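Local coordinates for type 2A phosphatase-associated protein 42 (PDB 2V0P) that binds type 2A protein phosphatase catalytic subunits, inhibits the phosphatase SIT4 and takes part in negative regulation of the TOR signalling pathway, at residues Glu20-Arg25 and Pro29-Leu34; Gly129-Asn134 and Ser144-Gln149. One frame throughout, in Å; residues are numbered along the deposited sequence.

Contact 1: Glu20-Arg25 and Pro29-Leu34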
loop_
_atom_site.group_PDB
_atom_site.type_symbol
_atom_site.label_atom_id
_atom_site.label_comp_id
_atom_site.label_asym_id
_atom_site.label_seq_id
_atom_site.Cartn_x
_atom_site.Cartn_y
_atom_site.Cartn_z
ATOM N N GLU A 20 9.553 19.921 -9.382
ATOM C CA GLU A 20 9.963 18.599 -8.937
ATOM C C GLU A 20 9.885 18.480 -7.401
ATOM O O GLU A 20 9.279 17.555 -6.878
ATOM C CB GLU A 20 11.362 18.256 -9.388
ATOM C CG GLU A 20 11.659 16.779 -9.214
ATOM C CD GLU A 20 12.943 16.348 -9.893
ATOM O OE1 GLU A 20 13.680 17.220 -10.422
ATOM O OE2 GLU A 20 13.209 15.124 -9.905
ATOM N N HIS A 21 10.520 19.421 -6.733
ATOM C CA HIS A 21 10.500 19.552 -5.296
ATOM C C HIS A 21 10.100 20.992 -5.075
ATOM O O HIS A 21 10.478 21.872 -5.859
ATOM C CB HIS A 21 11.895 19.347 -4.735
ATOM C CG HIS A 21 12.510 18.033 -5.118
ATOM N ND1 HIS A 21 12.014 16.821 -4.679
ATOM C CD2 HIS A 21 13.578 17.742 -5.901
ATOM C CE1 HIS A 21 12.750 15.841 -5.177
ATOM N NE2 HIS A 21 13.709 16.373 -5.916
ATOM N N THR A 22 9.327 21.228 -4.025
ATOM C CA THR A 22 9.017 22.584 -3.596
ATOM C C THR A 22 9.165 22.745 -2.077
ATOM O O THR A 22 8.983 21.783 -1.337
ATOM C CB THR A 22 7.616 23.022 -4.071
ATOM O OG1 THR A 22 7.414 24.389 -3.729
ATOM C CG2 THR A 22 6.495 22.162 -3.459
ATOM N N SER A 23 9.533 23.959 -1.670
ATOM C CA SER A 23 9.526 24.468 -0.295
ATOM C C SER A 23 8.163 25.065 0.091
ATOM O O SER A 23 7.893 25.286 1.253
ATOM C CB SER A 23 10.579 25.575 -0.171
ATOM O OG SER A 23 10.570 26.389 -1.355
ATOM N N LEU A 24 7.320 25.304 -0.904
ATOM C CA LEU A 24 5.958 25.787 -0.701
ATOM C C LEU A 24 5.019 24.636 -0.406
ATOM O O LEU A 24 5.365 23.506 -0.612
ATOM C CB LEU A 24 5.487 26.480 -1.986
ATOM C CG LEU A 24 6.323 27.624 -2.580
ATOM C CD1 LEU A 24 5.686 28.117 -3.880
ATOM C CD2 LEU A 24 6.482 28.751 -1.608
ATOM N N ARG A 25 3.805 24.919 0.058
ATOM C CA ARG A 25 2.799 23.871 0.158
ATOM C C ARG A 25 2.335 23.398 -1.227
ATOM O O ARG A 25 2.144 24.183 -2.157
ATOM C CB ARG A 25 1.607 24.332 0.989
ATOM C CG ARG A 25 1.892 24.507 2.475
ATOM C CD ARG A 25 0.609 24.884 3.167
ATOM N NE ARG A 25 -0.399 23.844 2.990
ATOM C CZ ARG A 25 -0.695 22.913 3.891
ATOM N NH1 ARG A 25 -0.076 22.892 5.075
ATOM N NH2 ARG A 25 -1.637 22.017 3.618
ATOM N N PRO A 29 -1.883 27.772 -3.964
ATOM C CA PRO A 29 -2.254 28.223 -5.319
ATOM C C PRO A 29 -1.056 28.676 -6.125
ATOM O O PRO A 29 -1.109 28.628 -7.334
ATOM C CB PRO A 29 -3.194 29.405 -5.055
ATOM C CG PRO A 29 -2.827 29.876 -3.718
ATOM C CD PRO A 29 -2.446 28.645 -2.931
ATOM N N GLU A 30 0.011 29.062 -5.447
ATOM C CA GLU A 30 1.245 29.486 -6.072
ATOM C C GLU A 30 1.864 28.243 -6.711
ATOM O O GLU A 30 2.185 28.286 -7.853
ATOM C CB GLU A 30 2.227 30.140 -5.091
ATOM C CG GLU A 30 1.869 31.481 -4.583
ATOM C CD GLU A 30 0.802 31.470 -3.497
ATOM O OE1 GLU A 30 0.599 30.403 -2.861
ATOM O OE2 GLU A 30 0.179 32.535 -3.287
ATOM N N TYR A 31 1.954 27.122 -5.991
ATOM C CA TYR A 31 2.457 25.893 -6.617
ATOM C C TYR A 31 1.541 25.337 -7.720
ATOM O O TYR A 31 1.992 25.039 -8.794
ATOM C CB TYR A 31 2.821 24.811 -5.557
ATOM C CG TYR A 31 3.370 23.530 -6.136
ATOM C CD1 TYR A 31 4.726 23.384 -6.377
ATOM C CD2 TYR A 31 2.549 22.479 -6.441
ATOM C CE1 TYR A 31 5.218 22.284 -6.945
ATOM C CE2 TYR A 31 3.051 21.336 -6.996
ATOM C CZ TYR A 31 4.406 21.252 -7.246
ATOM O OH TYR A 31 4.946 20.118 -7.775
ATOM N N GLN A 32 0.261 25.157 -7.450
ATOM C CA GLN A 32 -0.612 24.529 -8.403
ATOM C C GLN A 32 -0.759 25.435 -9.669
ATOM O O GLN A 32 -0.921 24.934 -10.779
ATOM C CB GLN A 32 -1.976 24.248 -7.802
ATOM C CG GLN A 32 -2.017 23.131 -6.777
ATOM C CD GLN A 32 -1.501 21.858 -7.356
ATOM O OE1 GLN A 32 -1.933 21.428 -8.421
ATOM N NE2 GLN A 32 -0.544 21.282 -6.700
ATOM N N GLY A 33 -0.728 26.741 -9.434
ATOM C CA GLY A 33 -0.840 27.775 -10.441
ATOM C C GLY A 33 0.258 27.623 -11.478
ATOM O O GLY A 33 -0.044 27.502 -12.626
ATOM N N LEU A 34 1.512 27.598 -11.045
ATOM C CA LEU A 34 2.685 27.348 -11.939
ATOM C C LEU A 34 2.651 25.966 -12.564
ATOM O O LEU A 34 2.982 25.789 -13.746
ATOM C CB LEU A 34 4.001 27.524 -11.184
ATOM C CG LEU A 34 5.320 27.281 -11.917
ATOM C CD1 LEU A 34 5.435 28.284 -13.077
ATOM C CD2 LEU A 34 6.419 27.506 -10.924
#
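Thr-22 OG1 accepts a hydrogen bond from Leu-24 N over 3.0 Å, with an N-H...O angle of 153°. This is an ST turn. It lies in the loop between helix 4-19 and helix 29-52 of a tetratricopeptide repeat-like fold. Thr-22 and Leu-24 both face the first turn of helix 29-52. The hydroxyl of Thr-22 lies anti to the backbone N (chi1 -175°), where it meets the amide of Leu-24, and the methyl is left to face Tyr-31. Thr-22 CG2 comes within 3.6 Å of Tyr-31 CD1, and Thr-22 CB is 3.7 Å from the same carbon. The approach to the ring is oblique. Leu-24 CD1 lies 4.2 Å from Glu-30 CB, and these two side chains cross at about a right angle. Further along, Arg-25 O sits 3.5 Å from Tyr-31 CB. Ser-28 OG is hydrogen-bonded to both Arg-25 O and Tyr-31 N, so it joins the loop to the helix. Tyr-31 has CG anti to the backbone N (chi1 -179°), which carries the ring along the loop until its OH is hydrogen-bonded to Leu-19 O. A glycine in place of Thr-22 would probably leave Leu-24 N without its acceptor and open a gap beside CD1 and CE1 of Tyr-31. The segments thus meet mostly by van der Waals contact. The ST turn and the bonds of Ser-28 OG and Tyr-31 OH fix the loop around it, and Leu-19 O gives the hydroxyl of the buried Tyr-31 a backbone partner.

Contact 2: Gly129-Asn134 and Ser144-Gln149; sequences GEKLGN and SELYAQ
The backbones come closest at Lys-131 and Leu-146, whose CA atoms are 5.3 Å apart, and stay close at Asn-134 and Glu-145. Here two short helices, 126-133 and the weakly bonded 143-146, are packed together within an all-helical, tetratricopeptide repeat-like fold. Lys-131 carries much of the contact. Its aliphatic chain runs past the backbone of the second segment, with Lys-131 CG 3.7 Å from Leu-146 O. Lys-131 CB also meets the side chain of Leu-146, 4.1 Å from Leu-146 CD1, and the two chains cross at about a right angle. The lysine is nearly straight as far as CE and bends at its last torsion (chi4 -40°). This leaves Lys-131 NZ 3.5 Å from Tyr-147 CE2, in an oblique approach to the ring. Tyr-147 also rests on Ile-216 of helix 199-231 and on Leu-169 of helix 156-186, so the contact reaches two long helices. At the other end, Asn-134 turns its CB toward the carbonyl of Glu-145. The carboxylate of Glu-145 has partners in the intervening loop: OE2 forms a salt bridge with Lys-136 NZ, and OE1 is hydrogen-bonded to Gln-142 N. The glutamate chain passes Asn-134 O, with CB, CG and CD all close to it. Glu-145 CB is 3.4 Å from Asn-134 O, and Glu-145 OE2 is just as near that oxygen, a pair of acceptors with no bond between them.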
loop_
_atom_site.group_PDB
_atom_site.type_symbol
_atom_site.label_atom_id
_atom_site.label_comp_id
_atom_site.label_asym_id
_atom_site.label_seq_id
_atom_site.Cartn_x
_atom_site.Cartn_y
_atom_site.Cartn_z
ATOM N N GLY A 129 9.944 -2.979 -21.539
ATOM C CA GLY A 129 8.997 -3.479 -22.501
ATOM C C GLY A 129 8.214 -4.680 -22.048
ATOM O O GLY A 129 7.065 -4.833 -22.431
ATOM N N GLU A 130 8.832 -5.553 -21.232
ATOM C CA GLU A 130 8.130 -6.731 -20.747
ATOM C C GLU A 130 6.970 -6.307 -19.839
ATOM O O GLU A 130 5.882 -6.856 -19.916
ATOM C CB GLU A 130 9.086 -7.630 -19.997
ATOM C CG GLU A 130 8.539 -9.000 -19.772
ATOM C CD GLU A 130 9.136 -9.651 -18.542
ATOM O OE1 GLU A 130 9.797 -8.934 -17.755
ATOM O OE2 GLU A 130 8.939 -10.868 -18.359
ATOM N N LYS A 131 7.240 -5.325 -18.999
ATOM C CA LYS A 131 6.246 -4.704 -18.122
ATOM C C LYS A 131 5.153 -4.030 -18.897
ATOM O O LYS A 131 3.993 -4.320 -18.663
ATOM C CB LYS A 131 6.905 -3.754 -17.156
ATOM C CG LYS A 131 7.848 -4.420 -16.205
ATOM C CD LYS A 131 8.282 -3.491 -15.144
ATOM C CE LYS A 131 9.537 -3.964 -14.412
ATOM N NZ LYS A 131 9.539 -5.418 -14.168
ATOM N N LEU A 132 5.518 -3.188 -19.871
ATOM C CA LEU A 132 4.548 -2.560 -20.787
ATOM C C LEU A 132 3.629 -3.568 -21.447
ATOM O O LEU A 132 2.425 -3.351 -21.551
ATOM C CB LEU A 132 5.275 -1.730 -21.873
ATOM C CG LEU A 132 4.352 -0.940 -22.808
ATOM C CD1 LEU A 132 3.669 0.204 -22.041
ATOM C CD2 LEU A 132 5.101 -0.399 -24.031
ATOM N N GLY A 133 4.208 -4.665 -21.919
ATOM C CA GLY A 133 3.462 -5.713 -22.552
ATOM C C GLY A 133 2.505 -6.450 -21.627
ATOM O O GLY A 133 1.506 -6.972 -22.081
ATOM N N ASN A 134 2.801 -6.489 -20.341
ATOM C CA ASN A 134 1.963 -7.227 -19.411
ATOM C C ASN A 134 0.572 -6.605 -19.145
ATOM O O ASN A 134 -0.285 -7.243 -18.518
ATOM C CB ASN A 134 2.714 -7.483 -18.095
ATOM C CG ASN A 134 3.872 -8.474 -18.252
ATOM O OD1 ASN A 134 3.852 -9.359 -19.108
ATOM N ND2 ASN A 134 4.867 -8.334 -17.405
ATOM N N SER A 144 -0.985 -5.329 -10.487
ATOM C CA SER A 144 -0.790 -6.769 -10.512
ATOM C C SER A 144 -0.146 -7.307 -11.803
ATOM O O SER A 144 0.211 -8.476 -11.844
ATOM C CB SER A 144 -2.106 -7.500 -10.198
ATOM O OG SER A 144 -3.234 -6.802 -10.709
ATOM N N GLU A 145 -0.020 -6.465 -12.839
ATOM C CA GLU A 145 0.562 -6.834 -14.149
ATOM C C GLU A 145 2.000 -6.360 -14.327
ATOM O O GLU A 145 2.730 -6.763 -15.248
ATOM C CB GLU A 145 -0.296 -6.256 -15.286
ATOM C CG GLU A 145 -1.732 -6.784 -15.320
ATOM C CD GLU A 145 -2.591 -6.079 -16.340
ATOM O OE1 GLU A 145 -2.530 -4.841 -16.427
ATOM O OE2 GLU A 145 -3.319 -6.762 -17.068
ATOM N N LEU A 146 2.401 -5.472 -13.455
ATOM C CA LEU A 146 3.674 -4.861 -13.510
ATOM C C LEU A 146 4.767 -5.717 -12.859
ATOM O O LEU A 146 5.906 -5.765 -13.341
ATOM C CB LEU A 146 3.532 -3.525 -12.822
ATOM C CG LEU A 146 4.486 -2.393 -12.997
ATOM C CD1 LEU A 146 4.507 -1.809 -14.439
ATOM C CD2 LEU A 146 4.040 -1.382 -11.977
ATOM N N TYR A 147 4.402 -6.386 -11.768
ATOM C CA TYR A 147 5.268 -7.322 -11.056
ATOM C C TYR A 147 4.396 -8.469 -10.590
ATOM O O TYR A 147 3.185 -8.293 -10.395
ATOM C CB TYR A 147 5.906 -6.675 -9.834
ATOM C CG TYR A 147 6.852 -5.515 -10.087
ATOM C CD1 TYR A 147 6.479 -4.227 -9.782
ATOM C CD2 TYR A 147 8.127 -5.737 -10.585
ATOM C CE1 TYR A 147 7.324 -3.167 -9.979
ATOM C CE2 TYR A 147 8.994 -4.686 -10.808
ATOM C CZ TYR A 147 8.591 -3.414 -10.511
ATOM O OH TYR A 147 9.481 -2.429 -10.695
ATOM N N ALA A 148 4.995 -9.644 -10.416
ATOM C CA ALA A 148 4.327 -10.731 -9.700
ATOM C C ALA A 148 4.044 -10.240 -8.276
ATOM O O ALA A 148 4.850 -9.503 -7.716
ATOM C CB ALA A 148 5.211 -11.959 -9.686
ATOM N N GLN A 149 2.893 -10.608 -7.702
ATOM C CA GLN A 149 2.527 -10.139 -6.361
ATOM C C GLN A 149 2.248 -11.341 -5.447
ATOM O O GLN A 149 1.713 -12.334 -5.915
ATOM C CB GLN A 149 1.289 -9.234 -6.403
ATOM C CG GLN A 149 1.347 -8.074 -7.379
ATOM C CD GLN A 149 2.216 -6.898 -6.926
ATOM O OE1 GLN A 149 2.827 -6.902 -5.850
ATOM N NE2 GLN A 149 2.276 -5.892 -7.766
#

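In the fold
From the N terminus, helix 4-19 leads into contact 1. This contact closes a turn of three intervening residues and sets the loop on the start of helix 29-52. The chain then passes through helices 75-83 and 93-120 before contact 2 opens. Contact 2 closes a connection of nine residues, the last already helical. It joins helices 126-133 and 143-146, and its side chains also touch helices 156-186 and 199-231. The contacts follow in series and neither nest nor cross, all within the N-terminal domain of the protein. The centres of contact 1 and contact 2 are 33 Å apart, on opposite sides of the chain's centre. Contact 1 is at the surface, contact 2 is buried.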